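Molinate hydrolase (Gulosibacter molinativorax, PDB 4UB9) hydrolyses the thiocarbamate herbicide molinate, cleaving its thioester bond to release ethanethiol, as a zinc-binding member of the amidohydrolase family. Local coordinates at residues W88-L93 with Q452-D457; T291-D296 with L320-W325; N97-D102 with F142-A147. One frame throughout, in Å; residues are numbered along the deposited sequence.

Overall arrangement
Interactions 1 to 3 all lie within the amidohydrolase part of the chain. Interaction 3 is the one near the metal: the side chain of Asn97 is about 6 Å from the bound zinc, which His282 and His302 bind. Interactions 1 and 2 lie away from these sites. Interaction 1 is reached from interaction 3 along the chain, since strand 88-95 leads into strand 97-98, yet the two centres are 26 Å apart. Interaction 2 joins two helix ends at the protein surface. Its centre is 24 Å from that of interaction 3 and 30 Å from that of interaction 1. In sequence, interactions 2 and 3 are both nested inside the long loop closed by interaction 1.

Interaction 1: residues W88-L93 with Q452-D457; sequences WILPGL and QDPLAD
An Asx turn at Asp453 packs against strand 88-95, which carries the chain into the TIM-barrel part of this amidohydrolase. The turn lies in the loop between strands 447-450 and 464-469. Strand 447-450 is itself an antiparallel neighbour of strand 88-95, so the loop folds back over a strand already paired with its own stem. The contact is carried by Trp88, whose CB points toward the loop. One face of the indole receives three consecutive residues. The carbonyl carbon C of Gln452 lies near the rim, 3.6 Å from Trp88 CE3. Asp453 CB sits over the six-membered ring in a CH-pi contact, 3.8 Å from its centroid. Pro454 CD makes a second CH-pi contact over the five-membered ring, 4.3 Å from that centroid. Asp453 has CG anti to its backbone N (chi1 -173°), and its carboxylate lies almost parallel to the indole, the planes 7° apart. Asp453 OD1 comes within 3.2 Å of Trp88 NE1, but the angle is too poor for a hydrogen bond. Two residues on, Leu90 extends the apolar patch, with CD1 4.3 Å from Pro454 CG. Leu90 and Pro454 both also touch Ile419 of helix 415-421. The carbonyl O of Asp453 accepts from Ala456 N, Asp457 N and the Asn460 side chain, which holds the loop compact. The Asx turn itself is closed by Leu455 N, which donates to Asp453 OD1 at 3.2 Å and meets it 70° above the carboxylate plane.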
ATOM      1  N   TRP A  88      -9.922  -1.144  53.461  1.00 56.05           N
ATOM      2  CA  TRP A  88      -9.324   0.135  53.168  1.00 48.30           C
ATOM      3  C   TRP A  88     -10.281   1.035  52.406  1.00 42.42           C
ATOM      4  O   TRP A  88     -10.946   0.630  51.492  1.00 41.38           O
ATOM      5  CB  TRP A  88      -8.013  -0.052  52.438  1.00 45.97           C
ATOM      6  CG  TRP A  88      -6.931  -0.539  53.333  1.00 47.81           C
ATOM      7  CD1 TRP A  88      -5.908   0.200  53.860  1.00 48.81           C
ATOM      8  CD2 TRP A  88      -6.746  -1.873  53.806  1.00 46.47           C
ATOM      9  NE1 TRP A  88      -5.096  -0.598  54.638  1.00 46.23           N
ATOM     10  CE2 TRP A  88      -5.584  -1.876  54.611  1.00 47.88           C
ATOM     11  CE3 TRP A  88      -7.439  -3.068  53.618  1.00 46.27           C
ATOM     12  CZ2 TRP A  88      -5.113  -3.024  55.244  1.00 45.76           C
ATOM     13  CZ3 TRP A  88      -6.970  -4.217  54.243  1.00 50.84           C
ATOM     14  CH2 TRP A  88      -5.812  -4.182  55.053  1.00 53.37           C
ATOM     15  N   ILE A  89     -10.331   2.274  52.849  1.00 41.13           N
ATOM     16  CA  ILE A  89     -11.187   3.289  52.278  1.00 39.33           C
ATOM     17  C   ILE A  89     -10.345   4.335  51.526  1.00 37.94           C
ATOM     18  O   ILE A  89      -9.530   5.041  52.131  1.00 38.60           O
ATOM     19  CB  ILE A  89     -11.989   4.033  53.345  1.00 37.24           C
ATOM     20  CG1 ILE A  89     -12.841   3.046  54.141  1.00 37.26           C
ATOM     21  CG2 ILE A  89     -12.883   5.076  52.680  1.00 39.66           C
ATOM     22  CD1 ILE A  89     -13.461   3.638  55.399  1.00 34.30           C
ATOM     23  N   LEU A  90     -10.584   4.432  50.219  1.00 37.42           N
ATOM     24  CA  LEU A  90      -9.883   5.384  49.328  1.00 35.03           C
ATOM     25  C   LEU A  90     -10.855   6.356  48.686  1.00 36.58           C
ATOM     26  O   LEU A  90     -12.079   6.095  48.670  1.00 34.44           O
ATOM     27  CB  LEU A  90      -9.127   4.665  48.244  1.00 35.14           C
ATOM     28  CG  LEU A  90      -7.773   4.062  48.618  1.00 37.82           C
ATOM     29  CD1 LEU A  90      -7.919   2.888  49.599  1.00 38.44           C
ATOM     30  CD2 LEU A  90      -7.042   3.597  47.373  1.00 36.14           C
ATOM     31  N   PRO A  91     -10.336   7.484  48.134  1.00 35.98           N
ATOM     32  CA  PRO A  91     -11.235   8.365  47.424  1.00 36.49           C
ATOM     33  C   PRO A  91     -11.631   7.693  46.151  1.00 33.41           C
ATOM     34  O   PRO A  91     -10.953   6.793  45.691  1.00 31.69           O
ATOM     35  CB  PRO A  91     -10.380   9.600  47.129  1.00 41.21           C
ATOM     36  CG  PRO A  91      -9.104   9.414  47.875  1.00 41.57           C
ATOM     37  CD  PRO A  91      -8.957   7.964  48.085  1.00 38.94           C
ATOM     38  N   GLY A  92     -12.715   8.161  45.566  1.00 35.48           N
ATOM     39  CA  GLY A  92     -13.045   7.758  44.195  1.00 37.46           C
ATOM     40  C   GLY A  92     -11.814   7.925  43.282  1.00 38.26           C
ATOM     41  O   GLY A  92     -11.128   8.966  43.315  1.00 34.85           O
ATOM     42  N   LEU A  93     -11.495   6.888  42.524  1.00 33.75           N
ATOM     43  CA  LEU A  93     -10.328   6.934  41.668  1.00 35.58           C
ATOM     44  C   LEU A  93     -10.566   7.882  40.489  1.00 36.48           C
ATOM     45  O   LEU A  93     -11.711   8.121  40.063  1.00 31.87           O
ATOM     46  CB  LEU A  93      -9.898   5.548  41.198  1.00 35.39           C
ATOM     47  CG  LEU A  93      -9.621   4.562  42.346  1.00 38.23           C
ATOM     48  CD1 LEU A  93      -9.227   3.195  41.820  1.00 37.25           C
ATOM     49  CD2 LEU A  93      -8.560   5.058  43.287  1.00 37.01           C
ATOM     50  N   GLN A 452      -7.987  -5.491  50.427  1.00 48.99           N
ATOM     51  CA  GLN A 452      -6.614  -5.648  50.819  1.00 45.61           C
ATOM     52  C   GLN A 452      -5.848  -4.369  50.704  1.00 48.19           C
ATOM     53  O   GLN A 452      -6.343  -3.391  50.151  1.00 46.40           O
ATOM     54  CB  GLN A 452      -5.972  -6.748  50.034  1.00 48.78           C
ATOM     55  CG  GLN A 452      -6.514  -8.085  50.479  1.00 54.23           C
ATOM     56  CD  GLN A 452      -6.036  -9.178  49.569  1.00 56.91           C
ATOM     57  OE1 GLN A 452      -4.853  -9.521  49.548  1.00 54.82           O
ATOM     58  NE2 GLN A 452      -6.955  -9.762  48.832  1.00 66.20           N
ATOM     59  N   ASP A 453      -4.639  -4.380  51.267  1.00 47.03           N
ATOM     60  CA  ASP A 453      -3.853  -3.186  51.507  1.00 41.64           C
ATOM     61  C   ASP A 453      -3.040  -2.774  50.277  1.00 39.91           C
ATOM     62  O   ASP A 453      -2.029  -3.404  49.930  1.00 39.15           O
ATOM     63  CB  ASP A 453      -2.906  -3.404  52.685  1.00 48.49           C
ATOM     64  CG  ASP A 453      -2.165  -2.126  53.105  1.00 56.70           C
ATOM     65  OD1 ASP A 453      -2.539  -1.005  52.690  1.00 58.56           O
ATOM     66  OD2 ASP A 453      -1.214  -2.246  53.885  1.00 58.87           O
ATOM     67  N   PRO A 454      -3.432  -1.669  49.649  1.00 36.88           N
ATOM     68  CA  PRO A 454      -2.725  -1.196  48.462  1.00 38.88           C
ATOM     69  C   PRO A 454      -1.319  -0.689  48.738  1.00 38.23           C
ATOM     70  O   PRO A 454      -0.479  -0.732  47.854  1.00 40.13           O
ATOM     71  CB  PRO A 454      -3.606  -0.071  47.962  1.00 39.13           C
ATOM     72  CG  PRO A 454      -4.408   0.389  49.137  1.00 40.25           C
ATOM     73  CD  PRO A 454      -4.550  -0.789  50.036  1.00 39.84           C
ATOM     74  N   LEU A 455      -1.041  -0.294  49.972  1.00 41.76           N
ATOM     75  CA  LEU A 455       0.322   0.118  50.334  1.00 38.34           C
ATOM     76  C   LEU A 455       1.271  -1.029  50.516  1.00 42.94           C
ATOM     77  O   LEU A 455       2.481  -0.877  50.396  1.00 51.78           O
ATOM     78  CB  LEU A 455       0.292   0.950  51.596  1.00 42.85           C
ATOM     79  CG  LEU A 455      -0.584   2.204  51.404  1.00 46.31           C
ATOM     80  CD1 LEU A 455      -0.852   2.892  52.720  1.00 43.63           C
ATOM     81  CD2 LEU A 455       0.079   3.175  50.417  1.00 50.36           C
ATOM     82  N   ALA A 456       0.741  -2.191  50.861  1.00 42.38           N
ATOM     83  CA  ALA A 456       1.591  -3.378  51.037  1.00 41.20           C
ATOM     84  C   ALA A 456       1.925  -3.968  49.685  1.00 40.77           C
ATOM     85  O   ALA A 456       2.992  -4.538  49.472  1.00 41.47           O
ATOM     86  CB  ALA A 456       0.862  -4.425  51.878  1.00 43.16           C
ATOM     87  N   ASP A 457       0.942  -3.900  48.795  1.00 43.18           N
ATOM     88  CA  ASP A 457       1.063  -4.416  47.414  1.00 42.93           C
ATOM     89  C   ASP A 457       0.094  -3.657  46.497  1.00 41.38           C
ATOM     90  O   ASP A 457      -1.127  -3.695  46.691  1.00 34.55           O
ATOM     91  CB  ASP A 457       0.788  -5.908  47.375  1.00 47.28           C
ATOM     92  CG  ASP A 457       0.991  -6.519  46.009  1.00 52.12           C
ATOM     93  OD1 ASP A 457       0.940  -5.802  44.959  1.00 57.08           O
ATOM     94  OD2 ASP A 457       1.180  -7.763  45.984  1.00 56.00           O
TER

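Interaction 2: residues T291-D296 with L320-W325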
ATOM      1  N   THR A 291       8.919  23.596  25.475  1.00 37.20           N
ATOM      2  CA  THR A 291       7.974  24.651  25.048  1.00 36.29           C
ATOM      3  C   THR A 291       6.727  24.633  25.896  1.00 39.15           C
ATOM      4  O   THR A 291       6.185  25.672  26.264  1.00 40.64           O
ATOM      5  CB  THR A 291       7.647  24.491  23.559  1.00 35.08           C
ATOM      6  OG1 THR A 291       8.825  24.787  22.789  1.00 37.17           O
ATOM      7  CG2 THR A 291       6.542  25.386  23.127  1.00 36.37           C
ATOM      8  N   ALA A 292       6.270  23.430  26.219  1.00 38.79           N
ATOM      9  CA  ALA A 292       5.078  23.298  27.048  1.00 36.33           C
ATOM     10  C   ALA A 292       5.320  23.846  28.474  1.00 34.42           C
ATOM     11  O   ALA A 292       4.460  24.491  29.092  1.00 33.20           O
ATOM     12  CB  ALA A 292       4.645  21.862  27.112  1.00 34.57           C
ATOM     13  N   ILE A 293       6.471  23.530  28.983  1.00 29.72           N
ATOM     14  CA  ILE A 293       6.877  23.983  30.309  1.00 33.16           C
ATOM     15  C   ILE A 293       6.936  25.514  30.360  1.00 35.70           C
ATOM     16  O   ILE A 293       6.433  26.146  31.276  1.00 36.28           O
ATOM     17  CB  ILE A 293       8.262  23.413  30.649  1.00 32.56           C
ATOM     18  CG1 ILE A 293       8.138  21.930  31.000  1.00 35.98           C
ATOM     19  CG2 ILE A 293       8.860  24.138  31.847  1.00 33.65           C
ATOM     20  CD1 ILE A 293       9.459  21.200  31.026  1.00 35.54           C
ATOM     21  N   GLU A 294       7.516  26.094  29.315  1.00 35.64           N
ATOM     22  CA  GLU A 294       7.646  27.532  29.230  1.00 40.47           C
ATOM     23  C   GLU A 294       6.310  28.261  29.082  1.00 37.31           C
ATOM     24  O   GLU A 294       6.249  29.443  29.276  1.00 38.95           O
ATOM     25  CB  GLU A 294       8.597  27.926  28.086  1.00 43.40           C
ATOM     26  CG  GLU A 294      10.073  27.715  28.444  1.00 44.67           C
ATOM     27  CD  GLU A 294      10.509  28.456  29.720  1.00 44.90           C
ATOM     28  OE1 GLU A 294      10.165  29.646  29.853  1.00 57.78           O
ATOM     29  OE2 GLU A 294      11.203  27.863  30.575  1.00 44.29           O
ATOM     30  N   ARG A 295       5.249  27.542  28.746  1.00 40.11           N
ATOM     31  CA  ARG A 295       3.886  28.096  28.745  1.00 34.72           C
ATOM     32  C   ARG A 295       3.132  27.786  30.036  1.00 35.55           C
ATOM     33  O   ARG A 295       1.938  28.015  30.125  1.00 32.26           O
ATOM     34  CB  ARG A 295       3.081  27.534  27.574  1.00 37.28           C
ATOM     35  CG  ARG A 295       3.656  27.770  26.182  1.00 34.79           C
ATOM     36  CD  ARG A 295       3.826  29.217  25.954  1.00 33.97           C
ATOM     37  NE  ARG A 295       4.081  29.606  24.566  1.00 39.49           N
ATOM     38  CZ  ARG A 295       5.230  29.424  23.935  1.00 42.01           C
ATOM     39  NH1 ARG A 295       6.229  28.730  24.502  1.00 39.82           N
ATOM     40  NH2 ARG A 295       5.371  29.943  22.722  1.00 42.76           N
ATOM     41  N   ASP A 296       3.830  27.238  31.030  1.00 37.46           N
ATOM     42  CA  ASP A 296       3.197  26.880  32.305  1.00 40.90           C
ATOM     43  C   ASP A 296       1.916  26.055  32.105  1.00 36.08           C
ATOM     44  O   ASP A 296       0.880  26.322  32.681  1.00 38.56           O
ATOM     45  CB  ASP A 296       2.892  28.138  33.140  1.00 45.25           C
ATOM     46  CG  ASP A 296       4.160  28.918  33.512  1.00 47.49           C
ATOM     47  OD1 ASP A 296       5.106  28.340  34.099  1.00 49.83           O
ATOM     48  OD2 ASP A 296       4.192  30.122  33.241  1.00 57.61           O
ATOM     49  N   LEU A 320      10.608  20.797  38.571  1.00 39.33           N
ATOM     50  CA  LEU A 320      10.682  20.891  40.037  1.00 38.41           C
ATOM     51  C   LEU A 320      10.489  22.331  40.487  1.00 41.06           C
ATOM     52  O   LEU A 320       9.661  22.632  41.326  1.00 41.36           O
ATOM     53  CB  LEU A 320      12.025  20.389  40.530  1.00 35.87           C
ATOM     54  CG  LEU A 320      12.174  18.865  40.385  1.00 38.28           C
ATOM     55  CD1 LEU A 320      13.606  18.451  40.664  1.00 35.88           C
ATOM     56  CD2 LEU A 320      11.203  18.080  41.269  1.00 35.49           C
ATOM     57  N   GLU A 321      11.212  23.228  39.851  1.00 41.41           N
ATOM     58  CA  GLU A 321      11.180  24.619  40.228  1.00 43.92           C
ATOM     59  C   GLU A 321       9.766  25.193  40.000  1.00 39.88           C
ATOM     60  O   GLU A 321       9.240  25.856  40.848  1.00 37.98           O
ATOM     61  CB  GLU A 321      12.280  25.372  39.442  1.00 55.67           C
ATOM     62  CG  GLU A 321      12.581  26.784  39.925  1.00 65.20           C
ATOM     63  CD  GLU A 321      11.742  27.853  39.228  1.00 81.16           C
ATOM     64  OE1 GLU A 321      11.452  27.721  38.007  1.00 93.14           O
ATOM     65  OE2 GLU A 321      11.366  28.842  39.908  1.00 97.06           O
ATOM     66  N   LYS A 322       9.166  24.939  38.842  1.00 38.45           N
ATOM     67  CA  LYS A 322       7.820  25.485  38.506  1.00 35.32           C
ATOM     68  C   LYS A 322       6.697  24.678  39.097  1.00 35.49           C
ATOM     69  O   LYS A 322       5.590  25.137  39.192  1.00 35.11           O
ATOM     70  CB  LYS A 322       7.621  25.606  37.002  1.00 36.35           C
ATOM     71  CG  LYS A 322       8.387  26.769  36.383  1.00 38.81           C
ATOM     72  CD  LYS A 322       8.772  26.539  34.929  1.00 43.44           C
ATOM     73  CE  LYS A 322       9.193  27.835  34.222  1.00 51.02           C
ATOM     74  NZ  LYS A 322       7.974  28.448  33.596  1.00 56.02           N
ATOM     75  N   GLN A 323       6.998  23.445  39.486  1.00 39.31           N
ATOM     76  CA  GLN A 323       5.977  22.529  40.070  1.00 44.46           C
ATOM     77  C   GLN A 323       4.815  22.277  39.110  1.00 39.73           C
ATOM     78  O   GLN A 323       3.678  22.460  39.442  1.00 41.25           O
ATOM     79  CB  GLN A 323       5.464  23.056  41.425  1.00 43.52           C
ATOM     80  CG  GLN A 323       6.492  22.885  42.539  1.00 47.81           C
ATOM     81  CD  GLN A 323       6.716  21.403  42.884  1.00 56.37           C
ATOM     82  OE1 GLN A 323       7.780  20.826  42.609  1.00 59.99           O
ATOM     83  NE2 GLN A 323       5.705  20.783  43.492  1.00 55.86           N
ATOM     84  N   LEU A 324       5.151  21.922  37.902  1.00 37.39           N
ATOM     85  CA  LEU A 324       4.159  21.633  36.920  1.00 35.43           C
ATOM     86  C   LEU A 324       3.846  20.135  36.930  1.00 34.85           C
ATOM     87  O   LEU A 324       4.711  19.315  37.161  1.00 30.30           O
ATOM     88  CB  LEU A 324       4.631  22.065  35.510  1.00 34.58           C
ATOM     89  CG  LEU A 324       4.897  23.552  35.288  1.00 35.53           C
ATOM     90  CD1 LEU A 324       5.503  23.788  33.918  1.00 36.41           C
ATOM     91  CD2 LEU A 324       3.620  24.375  35.427  1.00 33.84           C
ATOM     92  N   TRP A 325       2.602  19.814  36.579  1.00 36.27           N
ATOM     93  CA  TRP A 325       2.153  18.445  36.481  1.00 34.21           C
ATOM     94  C   TRP A 325       2.476  17.803  35.141  1.00 32.80           C
ATOM     95  O   TRP A 325       2.089  18.293  34.077  1.00 32.95           O
ATOM     96  CB  TRP A 325       0.671  18.368  36.721  1.00 35.88           C
ATOM     97  CG  TRP A 325       0.261  18.772  38.050  1.00 34.57           C
ATOM     98  CD1 TRP A 325      -0.367  19.919  38.372  1.00 39.08           C
ATOM     99  CD2 TRP A 325       0.382  18.026  39.253  1.00 33.87           C
ATOM    100  NE1 TRP A 325      -0.650  19.940  39.718  1.00 39.71           N
ATOM    101  CE2 TRP A 325      -0.185  18.795  40.283  1.00 36.70           C
ATOM    102  CE3 TRP A 325       0.920  16.786  39.570  1.00 38.58           C
ATOM    103  CZ2 TRP A 325      -0.219  18.380  41.607  1.00 37.09           C
ATOM    104  CZ3 TRP A 325       0.894  16.355  40.913  1.00 37.94           C
ATOM    105  CH2 TRP A 325       0.327  17.157  41.903  1.00 37.79           C
TER
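The ends of helices 286-294 and 313-322 come together here, with Asp296 CA and Leu324 CA 7.1 Å apart and the backbone turning left-handed at Asp296 and at Gln323. Lys322 reaches across from the second helix. Its chain bends at the last torsion (chi4 -91°), and NZ forms a salt bridge with Asp296 OD1 at 2.9 Å. The ammonium meets this oxygen from 34° out of the carboxylate plane. Asp296 CG stands beside its own backbone N, and the two side chains cross at about a right angle. Glu294 adds a second negative charge, its OE2 4.5 Å from Lys322 NZ, but this carboxylate forms its salt bridge with Lys318. The two acids would probably stabilise the charged form of Lys322. Beneath the charges the contact is apolar. Ile293 CG2, anti to the backbone N, touches the aliphatic part of Lys322 at CD (3.9 Å) and also lies 4.0 Å from Leu324 CD1. Leu324 spreads its two methyls over the helix end: CD1 meets Ile293, while CD2 lies 4.0 Å from Asp296 CA. Ile293 and Leu324 both continue inward onto Met300 of strand 299-301. The arrangement is one of neighbouring outer helices in an alpha/beta barrel, with an apolar layer facing a strand and a salt bridge at the surface.

Interaction 3: residues N97-D102 with F142-A147; sequences NVHLLD and FDTWNA
Two parallel strands of the amidohydrolase TIM barrel, 97-98 and 138-143, meet here in the buried centre of the chain. Asn97, Val98 and His99 probably occupy the place of the HxH motif of this family. The strands pair at Val98 and Asp143: Val98 N donates to Phe142 O at 3.0 Å, and Thr144 N donates to Val98 O nearly along the C=O axis. The side chain of Asp143, at the end of its strand, continues the pairing. Its CG is anti to the backbone N (chi1 -178°), so the carboxylate reaches out between the two segments. OD1 accepts from Trp145 N with its anti lone pair, closing an Asx turn. OD2 is gripped twice, by Leu100 N at 3.0 Å and by Asn146 ND2 at 2.7 Å, each from above the carboxylate plane. An alanine here would remove all three bonds and would probably loosen both loops close to the zinc site. His99 has CG beside its backbone N (chi1 -59°), which turns the ring edge to the second loop. His99 CD2 lies 3.0 Å from Trp145 O, near the ring plane, and 3.4 Å from Trp145 CB. Trp145 CG is anti to its backbone N, and its indole stacks on Phe208. The Asn97 amide turns to Asp373, to which ND2 donates. Asn146, with chi1 at -153°, crosses Leu101 at about a right angle. Its OD1 lies 3.4 Å from Leu101 CG and accepts, on an in-plane lone pair, from Ala147 N at 2.6 Å.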
ATOM      1  N   ASN A  97      -6.423  10.856  31.787  1.00 33.07           N
ATOM      2  CA  ASN A  97      -6.442  10.783  30.342  1.00 32.83           C
ATOM      3  C   ASN A  97      -7.011   9.501  29.812  1.00 30.25           C
ATOM      4  O   ASN A  97      -6.332   8.478  29.739  1.00 36.07           O
ATOM      5  CB  ASN A  97      -5.060  10.973  29.755  1.00 35.50           C
ATOM      6  CG  ASN A  97      -5.073  10.971  28.237  1.00 34.51           C
ATOM      7  OD1 ASN A  97      -6.077  11.274  27.620  1.00 38.49           O
ATOM      8  ND2 ASN A  97      -3.954  10.651  27.642  1.00 30.94           N
ATOM      9  N   VAL A  98      -8.254   9.590  29.391  1.00 29.11           N
ATOM     10  CA  VAL A  98      -8.916   8.511  28.668  1.00 30.84           C
ATOM     11  C   VAL A  98      -9.529   8.989  27.355  1.00 28.36           C
ATOM     12  O   VAL A  98      -9.611  10.180  27.075  1.00 30.74           O
ATOM     13  CB  VAL A  98     -10.071   7.875  29.494  1.00 32.19           C
ATOM     14  CG1 VAL A  98      -9.574   7.451  30.852  1.00 34.42           C
ATOM     15  CG2 VAL A  98     -11.239   8.841  29.623  1.00 35.38           C
ATOM     16  N   HIS A  99      -9.989   8.029  26.563  1.00 29.11           N
ATOM     17  CA  HIS A  99     -10.743   8.305  25.342  1.00 30.44           C
ATOM     18  C   HIS A  99     -11.959   7.389  25.296  1.00 32.93           C
ATOM     19  O   HIS A  99     -11.860   6.178  25.069  1.00 35.87           O
ATOM     20  CB  HIS A  99      -9.872   8.114  24.130  1.00 29.82           C
ATOM     21  CG  HIS A  99      -8.666   8.994  24.141  1.00 31.97           C
ATOM     22  ND1 HIS A  99      -7.378   8.508  24.166  1.00 36.22           N
ATOM     23  CD2 HIS A  99      -8.551  10.338  24.147  1.00 33.22           C
ATOM     24  CE1 HIS A  99      -6.521   9.511  24.202  1.00 33.63           C
ATOM     25  NE2 HIS A  99      -7.206  10.633  24.175  1.00 33.97           N
ATOM     26  N   LEU A 100     -13.113   8.002  25.484  1.00 30.07           N
ATOM     27  CA  LEU A 100     -14.369   7.297  25.613  1.00 31.79           C
ATOM     28  C   LEU A 100     -14.972   6.837  24.265  1.00 35.42           C
ATOM     29  O   LEU A 100     -15.857   5.974  24.248  1.00 33.05           O
ATOM     30  CB  LEU A 100     -15.366   8.139  26.410  1.00 34.16           C
ATOM     31  CG  LEU A 100     -14.829   8.434  27.839  1.00 36.49           C
ATOM     32  CD1 LEU A 100     -15.740   9.371  28.607  1.00 39.96           C
ATOM     33  CD2 LEU A 100     -14.631   7.156  28.678  1.00 36.67           C
ATOM     34  N   LEU A 101     -14.505   7.435  23.161  1.00 33.59           N
ATOM     35  CA  LEU A 101     -14.480   6.768  21.854  1.00 35.22           C
ATOM     36  C   LEU A 101     -13.024   6.391  21.659  1.00 40.99           C
ATOM     37  O   LEU A 101     -12.139   7.244  21.772  1.00 52.18           O
ATOM     38  CB  LEU A 101     -14.938   7.683  20.726  1.00 36.00           C
ATOM     39  CG  LEU A 101     -16.422   8.072  20.692  1.00 38.27           C
ATOM     40  CD1 LEU A 101     -16.757   8.919  19.467  1.00 37.36           C
ATOM     41  CD2 LEU A 101     -17.296   6.835  20.689  1.00 39.24           C
ATOM     42  N   ASP A 102     -12.759   5.126  21.362  1.00 40.44           N
ATOM     43  CA  ASP A 102     -11.408   4.551  21.528  1.00 37.00           C
ATOM     44  C   ASP A 102     -10.409   5.000  20.480  1.00 34.57           C
ATOM     45  O   ASP A 102     -10.276   4.428  19.411  1.00 33.99           O
ATOM     46  CB  ASP A 102     -11.472   3.018  21.531  1.00 44.29           C
ATOM     47  CG  ASP A 102     -10.165   2.378  21.957  1.00 46.10           C
ATOM     48  OD1 ASP A 102      -9.086   3.037  21.919  1.00 50.57           O
ATOM     49  OD2 ASP A 102     -10.237   1.221  22.397  1.00 53.73           O
ATOM     50  N   PHE A 142     -11.182  12.155  32.826  1.00 28.59           N
ATOM     51  CA  PHE A 142     -10.812  13.306  32.003  1.00 28.29           C
ATOM     52  C   PHE A 142     -10.506  12.819  30.628  1.00 30.10           C
ATOM     53  O   PHE A 142      -9.489  12.138  30.382  1.00 29.74           O
ATOM     54  CB  PHE A 142      -9.622  14.014  32.614  1.00 28.41           C
ATOM     55  CG  PHE A 142      -9.958  14.698  33.881  1.00 28.03           C
ATOM     56  CD1 PHE A 142     -10.489  15.969  33.883  1.00 29.52           C
ATOM     57  CD2 PHE A 142      -9.799  14.055  35.091  1.00 30.78           C
ATOM     58  CE1 PHE A 142     -10.824  16.621  35.081  1.00 28.58           C
ATOM     59  CE2 PHE A 142     -10.136  14.684  36.274  1.00 29.37           C
ATOM     60  CZ  PHE A 142     -10.648  15.975  36.266  1.00 27.80           C
ATOM     61  N   ASP A 143     -11.422  13.143  29.726  1.00 32.98           N
ATOM     62  CA  ASP A 143     -11.337  12.748  28.324  1.00 33.42           C
ATOM     63  C   ASP A 143     -10.665  13.836  27.480  1.00 35.59           C
ATOM     64  O   ASP A 143     -11.150  14.937  27.327  1.00 38.07           O
ATOM     65  CB  ASP A 143     -12.709  12.416  27.763  1.00 33.87           C
ATOM     66  CG  ASP A 143     -12.656  11.950  26.301  1.00 36.76           C
ATOM     67  OD1 ASP A 143     -11.987  12.625  25.457  1.00 38.14           O
ATOM     68  OD2 ASP A 143     -13.319  10.936  25.974  1.00 37.31           O
ATOM     69  N   THR A 144      -9.575  13.438  26.886  1.00 33.65           N
ATOM     70  CA  THR A 144      -8.566  14.333  26.323  1.00 33.37           C
ATOM     71  C   THR A 144      -8.638  14.426  24.781  1.00 33.15           C
ATOM     72  O   THR A 144      -7.977  15.238  24.140  1.00 35.25           O
ATOM     73  CB  THR A 144      -7.246  13.755  26.848  1.00 35.72           C
ATOM     74  OG1 THR A 144      -6.842  14.480  28.022  1.00 39.30           O
ATOM     75  CG2 THR A 144      -6.229  13.707  25.899  1.00 33.11           C
ATOM     76  N   TRP A 145      -9.465  13.573  24.203  1.00 30.59           N
ATOM     77  CA  TRP A 145      -9.714  13.545  22.773  1.00 34.56           C
ATOM     78  C   TRP A 145     -10.937  12.696  22.458  1.00 36.31           C
ATOM     79  O   TRP A 145     -10.995  11.500  22.744  1.00 35.86           O
ATOM     80  CB  TRP A 145      -8.542  12.994  21.950  1.00 35.01           C
ATOM     81  CG  TRP A 145      -8.831  13.019  20.432  1.00 35.90           C
ATOM     82  CD1 TRP A 145      -8.750  14.096  19.609  1.00 38.09           C
ATOM     83  CD2 TRP A 145      -9.267  11.944  19.623  1.00 36.40           C
ATOM     84  NE1 TRP A 145      -9.094  13.758  18.337  1.00 35.47           N
ATOM     85  CE2 TRP A 145      -9.397  12.431  18.312  1.00 38.13           C
ATOM     86  CE3 TRP A 145      -9.536  10.609  19.872  1.00 39.69           C
ATOM     87  CZ2 TRP A 145      -9.792  11.631  17.254  1.00 39.43           C
ATOM     88  CZ3 TRP A 145      -9.932   9.814  18.835  1.00 42.37           C
ATOM     89  CH2 TRP A 145     -10.066  10.329  17.536  1.00 43.20           C
ATOM     90  N   ASN A 146     -11.898  13.342  21.842  1.00 32.14           N
ATOM     91  CA  ASN A 146     -13.163  12.738  21.550  1.00 35.56           C
ATOM     92  C   ASN A 146     -13.893  13.649  20.592  1.00 36.07           C
ATOM     93  O   ASN A 146     -13.425  14.749  20.308  1.00 36.72           O
ATOM     94  CB  ASN A 146     -13.962  12.571  22.832  1.00 35.86           C
ATOM     95  CG  ASN A 146     -14.943  11.413  22.763  1.00 35.70           C
ATOM     96  OD1 ASN A 146     -15.594  11.179  21.742  1.00 36.87           O
ATOM     97  ND2 ASN A 146     -15.052  10.680  23.858  1.00 35.88           N
ATOM     98  N   ALA A 147     -15.045  13.193  20.122  1.00 33.76           N
ATOM     99  CA  ALA A 147     -15.938  14.021  19.316  1.00 33.78           C
ATOM    100  C   ALA A 147     -16.824  14.880  20.202  1.00 36.06           C
ATOM    101  O   ALA A 147     -17.557  14.375  21.057  1.00 37.31           O
ATOM    102  CB  ALA A 147     -16.790  13.173  18.422  1.00 35.21           C
TER